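Long-range contact in ribonucleoside-diphosphate reductase (Sulfolobus acidocaldarius DSM 639, PDB 6QRZ), which binds a manganese/iron cofactor as an R2-like ligand-binding oxidase of the ferritin-like superfamily and may act as an oxidoreductase: residues P45-P59 against D115-H129. Numbering follows the deposited sequence.
Sequences PMKLYQIGKRLFWDP and DVIYLEQFAFEEAKH. With FE (Fe (III) ion), chain C.
Tyr49 lays one face of its ring over Ile117, whose CG2 methyl makes a CH-pi contact 3.6 Å from the ring centroid. With CG anti to the backbone N (chi1 -177°), the ring reaches across to helix 113-139, and the Gln121 side-chain amide comes up against it obliquely, the two planes 71° apart. Replacing Tyr49 by an alanine would probably leave the Ile117 methyl without its aromatic cover and the Gln121 amide freer to turn. Next to Tyr49 along the helix, Leu48 CB packs 3.5 Å from Tyr118 CE1. The Gln121 amide nitrogen NE2 lies against Gly52 CA.

Past the end of helix 44-54 the chain brings Trp57 to Lys128, whose side chain, bent at chi3 and chi4, sets NZ over the five-membered ring of the indole in a cation-pi contact, 3.4 Å from the centroid. Trp57 CZ2 lies 3.5 Å from His129 CD2, rim to rim, and Asp227 accepts hydrogen bonds from both Trp57 NE1 and His129 NE2. Phe56 and Phe124 meet rim to rim, each stacking on its counterpart in the second subunit. Helix 113-139 also supplies Glu126 and His129 to the manganese/iron site, which lies within the helical bundle of the ferritin-like R2 fold.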
loop_
_atom_site.group_PDB
_atom_site.type_symbol
_atom_site.label_atom_id
_atom_site.label_comp_id
_atom_site.label_asym_id
_atom_site.label_seq_id
_atom_site.Cartn_x
_atom_site.Cartn_y
_atom_site.Cartn_z
ATOM N N PRO A 45 12.432 3.056 -8.563
ATOM C CA PRO A 45 11.189 2.873 -7.796
ATOM C C PRO A 45 10.447 4.167 -7.521
ATOM O O PRO A 45 9.229 4.126 -7.311
ATOM C CB PRO A 45 11.669 2.218 -6.493
ATOM C CG PRO A 45 13.093 2.603 -6.383
ATOM C CD PRO A 45 13.601 2.598 -7.790
ATOM N N MET A 46 11.134 5.311 -7.512
ATOM C CA MET A 46 10.447 6.577 -7.287
ATOM C C MET A 46 9.867 7.149 -8.575
ATOM O O MET A 46 8.842 7.838 -8.532
ATOM C CB MET A 46 11.399 7.583 -6.642
ATOM C CG MET A 46 11.928 7.139 -5.288
ATOM S SD MET A 46 10.661 7.067 -4.009
ATOM C CE MET A 46 10.233 8.799 -3.868
ATOM N N LYS A 47 10.496 6.876 -9.720
ATOM C CA LYS A 47 9.970 7.375 -10.988
ATOM C C LYS A 47 8.722 6.610 -11.407
ATOM O O LYS A 47 7.792 7.193 -11.977
ATOM C CB LYS A 47 11.049 7.305 -12.069
ATOM C CG LYS A 47 12.180 8.297 -11.854
ATOM C CD LYS A 47 13.135 8.339 -13.034
ATOM C CE LYS A 47 13.906 7.038 -13.173
ATOM N NZ LYS A 47 14.933 7.122 -14.249
ATOM N N LEU A 48 8.683 5.302 -11.138
ATOM C CA LEU A 48 7.442 4.556 -11.311
ATOM C C LEU A 48 6.394 4.984 -10.294
ATOM O O LEU A 48 5.191 4.917 -10.575
ATOM C CB LEU A 48 7.699 3.055 -11.191
ATOM C CG LEU A 48 8.507 2.365 -12.286
ATOM C CD1 LEU A 48 8.590 0.884 -11.985
ATOM C CD2 LEU A 48 7.881 2.604 -13.648
ATOM N N TYR A 49 6.831 5.418 -9.109
ATOM C CA TYR A 49 5.901 5.912 -8.100
ATOM C C TYR A 49 5.199 7.179 -8.566
ATOM O O TYR A 49 4.060 7.442 -8.164
ATOM C CB TYR A 49 6.648 6.154 -6.788
ATOM C CG TYR A 49 5.782 6.608 -5.636
ATOM C CD1 TYR A 49 5.008 5.701 -4.925
ATOM C CD2 TYR A 49 5.754 7.940 -5.245
ATOM C CE1 TYR A 49 4.219 6.109 -3.868
ATOM C CE2 TYR A 49 4.970 8.356 -4.187
ATOM C CZ TYR A 49 4.206 7.438 -3.503
ATOM O OH TYR A 49 3.424 7.849 -2.451
ATOM N N GLN A 50 5.857 7.973 -9.414
ATOM C CA GLN A 50 5.215 9.159 -9.971
ATOM C C GLN A 50 4.160 8.777 -10.999
ATOM O O GLN A 50 3.028 9.271 -10.956
ATOM C CB GLN A 50 6.261 10.079 -10.601
ATOM C CG GLN A 50 7.247 10.688 -9.622
ATOM C CD GLN A 50 8.275 11.560 -10.316
ATOM O OE1 GLN A 50 8.240 11.728 -11.535
ATOM N NE2 GLN A 50 9.198 12.118 -9.543
ATOM N N ILE A 51 4.517 7.894 -11.937
ATOM C CA ILE A 51 3.592 7.504 -12.996
ATOM C C ILE A 51 2.380 6.781 -12.424
ATOM O O ILE A 51 1.269 6.895 -12.959
ATOM C CB ILE A 51 4.325 6.641 -14.042
ATOM C CG1 ILE A 51 5.558 7.379 -14.568
ATOM C CG2 ILE A 51 3.397 6.278 -15.191
ATOM C CD1 ILE A 51 6.363 6.582 -15.567
ATOM N N GLY A 52 2.564 6.037 -11.331
ATOM C CA GLY A 52 1.439 5.340 -10.727
ATOM C C GLY A 52 0.361 6.289 -10.242
ATOM O O GLY A 52 -0.827 6.087 -10.504
ATOM N N LYS A 53 0.761 7.340 -9.525
ATOM C CA LYS A 53 -0.183 8.363 -9.095
ATOM C C LYS A 53 -0.507 9.362 -10.198
ATOM O O LYS A 53 -1.482 10.110 -10.066
ATOM C CB LYS A 53 0.362 9.105 -7.871
ATOM C CG LYS A 53 1.610 9.922 -8.142
ATOM C CD LYS A 53 2.115 10.599 -6.879
ATOM C CE LYS A 53 3.342 11.450 -7.167
ATOM N NZ LYS A 53 3.059 12.544 -8.137
ATOM N N ARG A 54 0.282 9.393 -11.274
ATOM C CA ARG A 54 -0.029 10.253 -12.411
ATOM C C ARG A 54 -1.129 9.647 -13.275
ATOM O O ARG A 54 -2.016 10.365 -13.750
ATOM C CB ARG A 54 1.230 10.499 -13.242
ATOM C CG ARG A 54 1.050 11.456 -14.409
ATOM C CD ARG A 54 2.378 11.698 -15.114
ATOM N NE ARG A 54 2.264 12.660 -16.207
ATOM C CZ ARG A 54 2.034 12.328 -17.474
ATOM N NH1 ARG A 54 1.890 11.054 -17.813
ATOM N NH2 ARG A 54 1.948 13.270 -18.403
ATOM N N LEU A 55 -1.085 8.333 -13.485
ATOM C CA LEU A 55 -2.100 7.611 -14.247
ATOM C C LEU A 55 -3.054 6.849 -13.338
ATOM O O LEU A 55 -3.494 5.744 -13.670
ATOM C CB LEU A 55 -1.441 6.660 -15.242
ATOM C CG LEU A 55 -0.668 7.301 -16.395
ATOM C CD1 LEU A 55 -0.088 6.233 -17.310
ATOM C CD2 LEU A 55 -1.565 8.251 -17.172
ATOM N N PHE A 56 -3.386 7.414 -12.179
ATOM C CA PHE A 56 -4.311 6.755 -11.270
ATOM C C PHE A 56 -5.705 6.699 -11.880
ATOM O O PHE A 56 -6.184 7.669 -12.473
ATOM C CB PHE A 56 -4.355 7.482 -9.927
ATOM C CG PHE A 56 -5.345 6.900 -8.959
ATOM C CD1 PHE A 56 -5.029 5.773 -8.218
ATOM C CD2 PHE A 56 -6.594 7.476 -8.790
ATOM C CE1 PHE A 56 -5.937 5.233 -7.329
ATOM C CE2 PHE A 56 -7.507 6.940 -7.903
ATOM C CZ PHE A 56 -7.178 5.818 -7.171
ATOM N N TRP A 57 -6.358 5.551 -11.728
ATOM C CA TRP A 57 -7.688 5.334 -12.275
ATOM C C TRP A 57 -8.597 4.755 -11.202
ATOM O O TRP A 57 -8.169 3.929 -10.390
ATOM C CB TRP A 57 -7.642 4.405 -13.496
ATOM C CG TRP A 57 -6.943 3.102 -13.248
ATOM C CD1 TRP A 57 -5.599 2.872 -13.295
ATOM C CD2 TRP A 57 -7.555 1.849 -12.925
ATOM N NE1 TRP A 57 -5.335 1.554 -13.015
ATOM C CE2 TRP A 57 -6.519 0.903 -12.785
ATOM C CE3 TRP A 57 -8.877 1.434 -12.737
ATOM C CZ2 TRP A 57 -6.765 -0.431 -12.467
ATOM C CZ3 TRP A 57 -9.118 0.108 -12.422
ATOM C CH2 TRP A 57 -8.067 -0.808 -12.291
ATOM N N ASP A 58 -9.853 5.197 -11.206
ATOM C CA ASP A 58 -10.827 4.769 -10.216
ATOM C C ASP A 58 -11.734 3.715 -10.825
ATOM O O ASP A 58 -12.412 4.002 -11.824
ATOM C CB ASP A 58 -11.648 5.959 -9.732
ATOM C CG ASP A 58 -12.498 5.635 -8.519
ATOM O OD1 ASP A 58 -12.436 4.487 -8.030
ATOM O OD2 ASP A 58 -13.228 6.532 -8.049
ATOM N N PRO A 59 -11.777 2.495 -10.281
ATOM C CA PRO A 59 -12.690 1.478 -10.831
ATOM C C PRO A 59 -14.158 1.859 -10.740
ATOM O O PRO A 59 -14.980 1.263 -11.448
ATOM C CB PRO A 59 -12.384 0.235 -9.985
ATOM C CG PRO A 59 -11.003 0.461 -9.462
ATOM C CD PRO A 59 -10.888 1.941 -9.247
ATOM N N ASP A 115 12.311 1.803 -2.136
ATOM C CA ASP A 115 11.638 0.578 -2.552
ATOM C C ASP A 115 10.398 0.321 -1.707
ATOM O O ASP A 115 9.388 -0.177 -2.215
ATOM C CB ASP A 115 12.600 -0.605 -2.471
ATOM C CG ASP A 115 13.628 -0.597 -3.584
ATOM O OD1 ASP A 115 13.318 -0.079 -4.677
ATOM O OD2 ASP A 115 14.743 -1.111 -3.370
ATOM N N VAL A 116 10.457 0.654 -0.414
ATOM C CA VAL A 116 9.285 0.505 0.445
ATOM C C VAL A 116 8.159 1.413 -0.033
ATOM O O VAL A 116 6.982 1.038 0.007
ATOM C CB VAL A 116 9.654 0.786 1.914
ATOM C CG1 VAL A 116 8.416 0.738 2.796
ATOM C CG2 VAL A 116 10.689 -0.211 2.402
ATOM N N ILE A 117 8.501 2.613 -0.506
ATOM C CA ILE A 117 7.476 3.553 -0.950
ATOM C C ILE A 117 6.751 3.019 -2.179
ATOM O O ILE A 117 5.521 3.108 -2.275
ATOM C CB ILE A 117 8.097 4.937 -1.213
ATOM C CG1 ILE A 117 8.576 5.563 0.097
ATOM C CG2 ILE A 117 7.094 5.854 -1.893
ATOM C CD1 ILE A 117 9.309 6.871 -0.088
ATOM N N TYR A 118 7.489 2.451 -3.136
ATOM C CA TYR A 118 6.833 1.915 -4.324
ATOM C C TYR A 118 6.176 0.570 -4.040
ATOM O O TYR A 118 5.013 0.359 -4.396
ATOM C CB TYR A 118 7.819 1.782 -5.485
ATOM C CG TYR A 118 7.154 1.252 -6.737
ATOM C CD1 TYR A 118 6.411 2.090 -7.557
ATOM C CD2 TYR A 118 7.249 -0.089 -7.087
ATOM C CE1 TYR A 118 5.790 1.612 -8.696
ATOM C CE2 TYR A 118 6.631 -0.576 -8.224
ATOM C CZ TYR A 118 5.906 0.280 -9.025
ATOM O OH TYR A 118 5.291 -0.201 -10.159
ATOM N N LEU A 119 6.909 -0.355 -3.410
ATOM C CA LEU A 119 6.338 -1.661 -3.089
ATOM C C LEU A 119 5.071 -1.531 -2.259
ATOM O O LEU A 119 4.205 -2.412 -2.303
ATOM C CB LEU A 119 7.359 -2.523 -2.350
ATOM C CG LEU A 119 8.357 -3.258 -3.238
ATOM C CD1 LEU A 119 9.419 -3.932 -2.393
ATOM C CD2 LEU A 119 7.628 -4.276 -4.097
ATOM N N GLU A 120 4.947 -0.447 -1.500
ATOM C CA GLU A 120 3.714 -0.194 -0.772
ATOM C C GLU A 120 2.632 0.377 -1.684
ATOM O O GLU A 120 1.444 0.142 -1.446
ATOM C CB GLU A 120 4.002 0.733 0.409
ATOM C CG GLU A 120 2.879 0.857 1.394
ATOM C CD GLU A 120 1.872 1.872 0.946
ATOM O OE1 GLU A 120 2.298 2.965 0.521
ATOM O OE2 GLU A 120 0.665 1.564 0.987
ATOM N N GLN A 121 3.014 1.120 -2.727
ATOM C CA GLN A 121 2.050 1.462 -3.769
ATOM C C GLN A 121 1.854 0.304 -4.735
ATOM O O GLN A 121 0.737 0.064 -5.209
ATOM C CB GLN A 121 2.500 2.698 -4.547
ATOM C CG GLN A 121 1.616 2.981 -5.759
ATOM C CD GLN A 121 2.264 3.892 -6.777
ATOM O OE1 GLN A 121 3.487 3.945 -6.891
ATOM N NE2 GLN A 121 1.443 4.613 -7.532
ATOM N N PHE A 122 2.934 -0.420 -5.036
ATOM C CA PHE A 122 2.868 -1.534 -5.975
ATOM C C PHE A 122 1.825 -2.563 -5.559
ATOM O O PHE A 122 1.297 -3.290 -6.408
ATOM C CB PHE A 122 4.254 -2.170 -6.098
ATOM C CG PHE A 122 4.247 -3.539 -6.698
ATOM C CD1 PHE A 122 3.990 -3.725 -8.044
ATOM C CD2 PHE A 122 4.514 -4.643 -5.914
ATOM C CE1 PHE A 122 3.992 -4.991 -8.589
ATOM C CE2 PHE A 122 4.519 -5.900 -6.453
ATOM C CZ PHE A 122 4.258 -6.078 -7.792
ATOM N N ALA A 123 1.510 -2.634 -4.266
ATOM C CA ALA A 123 0.405 -3.450 -3.787
ATOM C C ALA A 123 -0.931 -2.719 -3.827
ATOM O O ALA A 123 -1.978 -3.374 -3.881
ATOM C CB ALA A 123 0.683 -3.925 -2.358
ATOM N N PHE A 124 -0.920 -1.382 -3.798
ATOM C CA PHE A 124 -2.170 -0.630 -3.851
ATOM C C PHE A 124 -2.847 -0.785 -5.204
ATOM O O PHE A 124 -4.079 -0.855 -5.284
ATOM C CB PHE A 124 -1.914 0.842 -3.535
ATOM C CG PHE A 124 -3.111 1.721 -3.746
ATOM C CD1 PHE A 124 -4.255 1.552 -2.983
ATOM C CD2 PHE A 124 -3.094 2.716 -4.707
ATOM C CE1 PHE A 124 -5.359 2.356 -3.180
ATOM C CE2 PHE A 124 -4.194 3.525 -4.906
ATOM C CZ PHE A 124 -5.327 3.346 -4.141
ATOM N N GLU A 125 -2.059 -0.840 -6.277
ATOM C CA GLU A 125 -2.634 -1.134 -7.581
ATOM C C GLU A 125 -3.091 -2.584 -7.667
ATOM O O GLU A 125 -4.070 -2.881 -8.360
ATOM C CB GLU A 125 -1.622 -0.810 -8.680
ATOM C CG GLU A 125 -1.213 0.657 -8.704
ATOM C CD GLU A 125 -0.165 0.964 -9.753
ATOM O OE1 GLU A 125 0.389 0.011 -10.342
ATOM O OE2 GLU A 125 0.107 2.160 -9.991
ATOM N N GLU A 126 -2.419 -3.493 -6.955
ATOM C CA GLU A 126 -2.843 -4.890 -6.949
ATOM C C GLU A 126 -4.179 -5.055 -6.236
ATOM O O GLU A 126 -5.088 -5.718 -6.747
ATOM C CB GLU A 126 -1.774 -5.767 -6.295
ATOM C CG GLU A 126 -0.446 -5.798 -7.031
ATOM C CD GLU A 126 -0.549 -6.390 -8.423
ATOM O OE1 GLU A 126 -1.492 -7.165 -8.678
ATOM O OE2 GLU A 126 0.317 -6.080 -9.266
ATOM N N ALA A 127 -4.312 -4.464 -5.045
ATOM C CA ALA A 127 -5.588 -4.513 -4.341
ATOM C C ALA A 127 -6.677 -3.787 -5.118
ATOM O O ALA A 127 -7.850 -4.170 -5.049
ATOM C CB ALA A 127 -5.443 -3.917 -2.941
ATOM N N LYS A 128 -6.310 -2.741 -5.861
ATOM C CA LYS A 128 -7.276 -2.072 -6.725
ATOM C C LYS A 128 -7.660 -2.948 -7.911
ATOM O O LYS A 128 -8.777 -2.835 -8.428
ATOM C CB LYS A 128 -6.710 -0.730 -7.194
ATOM C CG LYS A 128 -7.689 0.140 -7.965
ATOM C CD LYS A 128 -7.259 1.601 -7.951
ATOM C CE LYS A 128 -5.821 1.771 -8.421
ATOM N NZ LYS A 128 -5.631 1.320 -9.826
ATOM N N HIS A 129 -6.755 -3.828 -8.352
ATOM C CA HIS A 129 -7.105 -4.787 -9.395
ATOM C C HIS A 129 -8.063 -5.847 -8.867
ATOM O O HIS A 129 -9.023 -6.220 -9.550
ATOM C CB HIS A 129 -5.846 -5.446 -9.956
ATOM C CG HIS A 129 -4.925 -4.500 -10.660
ATOM N ND1 HIS A 129 -3.614 -4.811 -10.942
ATOM C CD2 HIS A 129 -5.125 -3.249 -11.138
ATOM C CE1 HIS A 129 -3.044 -3.796 -11.564
ATOM N NE2 HIS A 129 -3.940 -2.834 -11.696
HETATM FE FE FE C . 1.232 -6.431 -11.050
#